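Local structure of carboxypeptidase A (1JQG) at residues A[148-151]-A[152-156]; A[195-198]-A[199-203]. The protein probably acts as a zinc-dependent metallocarboxypeptidase, removing residues from the C-terminal end of peptides, and is made as a proenzyme. All blocks are in the same frame, centred on the assembly; numbering follows the deposited sequence.

Overall arrangement
Both contacts are local and belong to the zinc carboxypeptidase part of the chain, built round a mixed eight-stranded sheet flanked by helices. Contact 1 (148-151 with 152-156) is the turn of the hairpin formed by strands 142-149 and 155-161, the first of which is an outermost strand of that sheet. Contact 2 (195-198 with 199-203) follows later in the chain and lies at the C-terminal part of helix 187-200. Their centres lie 28 Å apart and their nearest atoms about 12 Å, without touching. Neither reaches the zinc site of His-181, Glu-184 and His-306, although helix 187-200 begins just after the first two of these ligands.

Contact 1. Residues A[148-151]-A[152-156]; sequences GKSF and EGRSI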
ATOM      1  N   GLY A 148      -2.148 -19.100   1.550  1.00 25.76           N
ATOM      2  CA  GLY A 148      -1.710 -19.597   2.837  1.00 24.88           C
ATOM      3  C   GLY A 148      -2.547 -19.052   3.984  1.00 29.81           C
ATOM      4  O   GLY A 148      -3.688 -18.597   3.833  1.00 32.52           O
ATOM      5  N   LYS A 149      -1.997 -19.085   5.196  1.00 28.62           N
ATOM      6  CA  LYS A 149      -2.666 -18.622   6.393  1.00 26.34           C
ATOM      7  C   LYS A 149      -1.829 -17.516   7.041  1.00 25.60           C
ATOM      8  O   LYS A 149      -0.589 -17.564   7.094  1.00 18.11           O
ATOM      9  CB  LYS A 149      -2.865 -19.766   7.386  1.00 31.62           C
ATOM     10  CG  LYS A 149      -3.653 -20.975   6.937  1.00 37.90           C
ATOM     11  CD  LYS A 149      -5.148 -20.706   6.906  1.00 40.89           C
ATOM     12  CE  LYS A 149      -5.922 -21.875   6.318  1.00 37.72           C
ATOM     13  NZ  LYS A 149      -7.403 -21.659   6.470  1.00 48.00           N
ATOM     14  N   SER A 150      -2.539 -16.507   7.572  1.00 24.02           N
ATOM     15  CA  SER A 150      -1.845 -15.409   8.266  1.00 25.83           C
ATOM     16  C   SER A 150      -1.337 -15.882   9.628  1.00 28.21           C
ATOM     17  O   SER A 150      -1.633 -17.023  10.026  1.00 29.36           O
ATOM     18  CB  SER A 150      -2.769 -14.226   8.475  1.00 21.02           C
ATOM     19  OG  SER A 150      -3.840 -14.577   9.358  1.00 17.56           O
ATOM     20  N   PHE A 151      -0.573 -15.028  10.307  1.00 28.26           N
ATOM     21  CA  PHE A 151      -0.053 -15.412  11.637  1.00 27.42           C
ATOM     22  C   PHE A 151      -1.162 -15.888  12.564  1.00 28.34           C
ATOM     23  O   PHE A 151      -0.985 -16.930  13.196  1.00 34.39           O
ATOM     24  CB  PHE A 151       0.731 -14.250  12.268  1.00 25.90           C
ATOM     25  CG  PHE A 151       1.256 -14.569  13.644  1.00 29.24           C
ATOM     26  CD1 PHE A 151       2.493 -15.173  13.752  1.00 21.08           C
ATOM     27  CD2 PHE A 151       0.548 -14.304  14.815  1.00 29.62           C
ATOM     28  CE1 PHE A 151       3.020 -15.507  14.991  1.00 21.12           C
ATOM     29  CE2 PHE A 151       1.073 -14.638  16.048  1.00 20.15           C
ATOM     30  CZ  PHE A 151       2.299 -15.236  16.151  1.00 18.31           C
ATOM     31  N   GLU A 152      -2.278 -15.156  12.633  1.00 26.05           N
ATOM     32  CA  GLU A 152      -3.396 -15.513  13.484  1.00 25.70           C
ATOM     33  C   GLU A 152      -4.301 -16.551  12.844  1.00 26.84           C
ATOM     34  O   GLU A 152      -5.323 -16.915  13.435  1.00 30.25           O
ATOM     35  CB  GLU A 152      -4.209 -14.300  13.907  1.00 23.35           C
ATOM     36  CG  GLU A 152      -3.456 -13.354  14.842  1.00 24.53           C
ATOM     37  CD  GLU A 152      -4.250 -12.104  15.190  1.00 18.98           C
ATOM     38  OE1 GLU A 152      -5.020 -11.565  14.365  1.00 27.45           O
ATOM     39  OE2 GLU A 152      -4.054 -11.696  16.327  1.00 19.59           O
ATOM     40  N   GLY A 153      -3.881 -17.138  11.737  1.00 27.54           N
ATOM     41  CA  GLY A 153      -4.538 -18.301  11.158  1.00 23.26           C
ATOM     42  C   GLY A 153      -5.544 -17.962  10.086  1.00 24.72           C
ATOM     43  O   GLY A 153      -6.137 -18.863   9.509  1.00 28.79           O
ATOM     44  N   ARG A 154      -5.761 -16.693   9.783  1.00 24.19           N
ATOM     45  CA  ARG A 154      -6.743 -16.288   8.797  1.00 19.09           C
ATOM     46  C   ARG A 154      -6.317 -16.666   7.382  1.00 20.42           C
ATOM     47  O   ARG A 154      -5.209 -16.456   6.946  1.00 23.25           O
ATOM     48  CB  ARG A 154      -6.963 -14.774   8.906  1.00 17.03           C
ATOM     49  CG  ARG A 154      -7.736 -14.349  10.131  1.00 18.69           C
ATOM     50  CD  ARG A 154      -8.001 -12.825  10.084  1.00 27.44           C
ATOM     51  NE  ARG A 154      -8.884 -12.425  11.194  1.00 28.19           N
ATOM     52  CZ  ARG A 154      -8.409 -12.239  12.427  1.00 23.42           C
ATOM     53  NH1 ARG A 154      -7.103 -12.422  12.594  1.00 28.76           N
ATOM     54  NH2 ARG A 154      -9.190 -11.902  13.420  1.00 15.62           N
ATOM     55  N   SER A 155      -7.224 -17.175   6.585  1.00 22.71           N
ATOM     56  CA  SER A 155      -7.077 -17.580   5.229  1.00 22.53           C
ATOM     57  C   SER A 155      -6.846 -16.391   4.291  1.00 23.56           C
ATOM     58  O   SER A 155      -7.561 -15.407   4.223  1.00 23.18           O
ATOM     59  CB  SER A 155      -8.362 -18.261   4.722  1.00 26.73           C
ATOM     60  OG  SER A 155      -8.261 -18.537   3.339  1.00 21.80           O
ATOM     61  N   ILE A 156      -5.751 -16.460   3.542  1.00 22.27           N
ATOM     62  CA  ILE A 156      -5.387 -15.383   2.650  1.00 23.72           C
ATOM     63  C   ILE A 156      -5.462 -15.904   1.232  1.00 21.24           C
ATOM     64  O   ILE A 156      -4.612 -16.686   0.834  1.00 25.61           O
ATOM     65  CB  ILE A 156      -4.062 -14.678   2.929  1.00 29.58           C
ATOM     66  CG1 ILE A 156      -3.653 -13.822   1.725  1.00 29.73           C
ATOM     67  CG2 ILE A 156      -2.938 -15.626   3.273  1.00 39.66           C
ATOM     68  CD1 ILE A 156      -2.226 -13.293   1.668  1.00 33.94           C
TER
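Ser-150 meets Arg-154 through backbone and side chain. Its N donates to Arg-154 O at 2.7 Å, a nearly straight bond (166°), and the same oxygen takes a CA-H...O contact from Lys-149 CA. With chi1 at 65°, Ser-150 OG lies 2.9 Å from Arg-154 N, which gives it a weak, bent bond; the hydroxyl's stronger partner is Asp-222. Ser-150 O accepts Gly-153 N at 2.8 Å, the donor standing well above the carbonyl plane. This last bond closes the type I turn 150-153 that joins the antiparallel strands of the hairpin. Behind the turn, Lys-149 and Ser-155 form a non-hydrogen-bonded pair, followed by the hydrogen-bonded pair of Gly-148 and Ile-156, in which Ile-156 N reaches Gly-148 O at 3.0 Å. Ser-155 OG is hydrogen-bonded to Glu-146 and Lys-157, and Ser-155 O accepts from Tyr-124 OH. The bent lysine chain lays CD 3.3 Å from Gly-153 O. On the other side of the turn, Arg-154 NH1 makes a salt bridge to Glu-152 OE1 (2.9 Å), meeting the carboxylate on its anti side but 31° out of its plane. Asp-222 is the second anion for this guanidinium and also accepts Glu-152 N, while Glu-284 receives Phe-151 N.

Contact 2. Residues A[195-198]-A[199-203]; sequences IHKL and VIDVT
Val-199 is tied to Ile-195 by a weak backbone bond, N to O at 2.9 Å, bent to 128° at the hydrogen. Its CG2 also touches the CG2 methyl of Ile-195 at 4.2 Å, and this buried valine also packs on Phe-138. Ile-200 comes next, its side chain crossing that of His-196 at about a right angle: CB lies 3.6 Å from His-196 CD2, with CG2 close to the same ring atom. The imidazole also makes an edge-to-face contact with Phe-118, and helix 124-137 meets the isoleucine through Tyr-130 and Leu-134. Near the C-terminal part of helix 187-200 the backbone widens into a pi-type turn, in which Asp-201 N donates to His-196 O, five residues back, at 2.8 Å (178°). The Asp-201 and His-196 side chains lie side by side, with Asp-201 CB 3.8 Å from His-196 CE1. With Asp-201 CG trans to the backbone N (chi1 -167°), the side chain lies alongside Lys-197, whose chain bends at chi2 to bring NZ within 3.1 Å of Asp-201 OD1 in a salt bridge. NZ comes in from above the carboxylate plane. Val-202 then places its CA 3.4 Å from Lys-197 O in a CA-H...O contact, while CG2 rests near Leu-198 O; helix 206-209 touches both Leu-198 and Val-202 through Ile-208. Last in the segment, Thr-203 crosses the lysine end with OG1 3.7 Å from Lys-197 NZ.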
ATOM      1  N   ILE A 195     -10.603  -6.080 -10.484  1.00 19.65           N
ATOM      2  CA  ILE A 195     -11.397  -7.300 -10.563  1.00 16.82           C
ATOM      3  C   ILE A 195     -12.717  -7.016 -11.276  1.00 21.81           C
ATOM      4  O   ILE A 195     -13.242  -7.855 -12.027  1.00 15.18           O
ATOM      5  CB  ILE A 195     -11.668  -7.847  -9.142  1.00 16.28           C
ATOM      6  CG1 ILE A 195     -10.362  -8.335  -8.507  1.00 22.53           C
ATOM      7  CG2 ILE A 195     -12.671  -8.965  -9.169  1.00 15.14           C
ATOM      8  CD1 ILE A 195     -10.437  -8.764  -7.056  1.00 19.33           C
ATOM      9  N   HIS A 196     -13.294  -5.821 -10.992  1.00 22.92           N
ATOM     10  CA  HIS A 196     -14.591  -5.456 -11.530  1.00 22.75           C
ATOM     11  C   HIS A 196     -14.521  -5.278 -13.033  1.00 22.82           C
ATOM     12  O   HIS A 196     -15.396  -5.685 -13.787  1.00 24.45           O
ATOM     13  CB  HIS A 196     -15.147  -4.244 -10.786  1.00 26.33           C
ATOM     14  CG  HIS A 196     -16.364  -3.616 -11.394  1.00 27.48           C
ATOM     15  ND1 HIS A 196     -16.405  -2.511 -12.226  1.00 27.59           N
ATOM     16  CD2 HIS A 196     -17.641  -4.025 -11.245  1.00 24.39           C
ATOM     17  CE1 HIS A 196     -17.655  -2.268 -12.569  1.00 23.01           C
ATOM     18  NE2 HIS A 196     -18.415  -3.174 -11.995  1.00 24.82           N
ATOM     19  N   LYS A 197     -13.479  -4.636 -13.523  1.00 21.63           N
ATOM     20  CA  LYS A 197     -13.329  -4.427 -14.978  1.00 23.20           C
ATOM     21  C   LYS A 197     -12.808  -5.643 -15.735  1.00 23.46           C
ATOM     22  O   LYS A 197     -13.050  -5.767 -16.917  1.00 24.69           O
ATOM     23  CB  LYS A 197     -12.400  -3.247 -15.300  1.00 18.97           C
ATOM     24  CG  LYS A 197     -13.047  -1.891 -14.962  1.00 19.28           C
ATOM     25  CD  LYS A 197     -14.159  -1.718 -15.997  1.00 29.49           C
ATOM     26  CE  LYS A 197     -14.973  -0.462 -15.742  1.00 38.28           C
ATOM     27  NZ  LYS A 197     -15.911  -0.340 -16.918  1.00 33.57           N
ATOM     28  N   LEU A 198     -12.111  -6.562 -15.053  1.00 21.46           N
ATOM     29  CA  LEU A 198     -11.632  -7.776 -15.696  1.00 20.93           C
ATOM     30  C   LEU A 198     -12.633  -8.923 -15.641  1.00 16.58           C
ATOM     31  O   LEU A 198     -12.501  -9.904 -16.366  1.00 16.00           O
ATOM     32  CB  LEU A 198     -10.293  -8.200 -15.075  1.00 16.65           C
ATOM     33  CG  LEU A 198      -9.112  -7.271 -15.240  1.00 18.74           C
ATOM     34  CD1 LEU A 198      -7.950  -7.765 -14.391  1.00 22.57           C
ATOM     35  CD2 LEU A 198      -8.646  -7.149 -16.682  1.00 13.76           C
ATOM     36  N   VAL A 199     -13.601  -8.858 -14.750  1.00 16.09           N
ATOM     37  CA  VAL A 199     -14.571  -9.938 -14.566  1.00 15.70           C
ATOM     38  C   VAL A 199     -16.005  -9.477 -14.761  1.00 16.67           C
ATOM     39  O   VAL A 199     -16.659 -10.145 -15.540  1.00 20.06           O
ATOM     40  CB  VAL A 199     -14.425 -10.569 -13.160  1.00 18.89           C
ATOM     41  CG1 VAL A 199     -15.316 -11.778 -12.915  1.00 13.29           C
ATOM     42  CG2 VAL A 199     -12.975 -10.967 -12.873  1.00 18.63           C
ATOM     43  N   ILE A 200     -16.497  -8.521 -13.986  1.00 18.70           N
ATOM     44  CA  ILE A 200     -17.866  -8.094 -13.956  1.00 20.40           C
ATOM     45  C   ILE A 200     -18.275  -7.271 -15.160  1.00 25.33           C
ATOM     46  O   ILE A 200     -19.261  -7.585 -15.835  1.00 30.33           O
ATOM     47  CB  ILE A 200     -18.200  -7.266 -12.686  1.00 22.16           C
ATOM     48  CG1 ILE A 200     -17.796  -8.037 -11.422  1.00 18.56           C
ATOM     49  CG2 ILE A 200     -19.678  -6.880 -12.655  1.00 18.88           C
ATOM     50  CD1 ILE A 200     -18.480  -9.349 -11.217  1.00 15.83           C
ATOM     51  N   ASP A 201     -17.572  -6.188 -15.426  1.00 26.46           N
ATOM     52  CA  ASP A 201     -17.850  -5.276 -16.504  1.00 23.82           C
ATOM     53  C   ASP A 201     -16.690  -5.190 -17.476  1.00 23.93           C
ATOM     54  O   ASP A 201     -15.871  -4.287 -17.326  1.00 25.96           O
ATOM     55  CB  ASP A 201     -18.162  -3.871 -15.966  1.00 24.82           C
ATOM     56  CG  ASP A 201     -18.760  -2.968 -17.025  1.00 22.31           C
ATOM     57  OD1 ASP A 201     -18.640  -1.767 -16.761  1.00 29.45           O
ATOM     58  OD2 ASP A 201     -19.309  -3.467 -18.032  1.00 29.24           O
ATOM     59  N   VAL A 202     -16.516  -6.203 -18.313  1.00 26.11           N
ATOM     60  CA  VAL A 202     -15.400  -6.276 -19.250  1.00 23.67           C
ATOM     61  C   VAL A 202     -15.657  -5.409 -20.488  1.00 28.70           C
ATOM     62  O   VAL A 202     -16.310  -5.830 -21.460  1.00 31.47           O
ATOM     63  CB  VAL A 202     -15.167  -7.732 -19.709  1.00 27.67           C
ATOM     64  CG1 VAL A 202     -13.886  -7.809 -20.532  1.00 21.36           C
ATOM     65  CG2 VAL A 202     -15.120  -8.673 -18.510  1.00 26.21           C
ATOM     66  N   THR A 203     -15.126  -4.186 -20.469  1.00 25.07           N
ATOM     67  CA  THR A 203     -15.284  -3.303 -21.611  1.00 31.01           C
ATOM     68  C   THR A 203     -14.077  -3.297 -22.543  1.00 34.62           C
ATOM     69  O   THR A 203     -14.105  -2.752 -23.660  1.00 32.29           O
ATOM     70  CB  THR A 203     -15.633  -1.869 -21.176  1.00 29.35           C
ATOM     71  OG1 THR A 203     -14.703  -1.392 -20.210  1.00 36.38           O
ATOM     72  CG2 THR A 203     -17.048  -1.806 -20.590  1.00 19.69           C
TER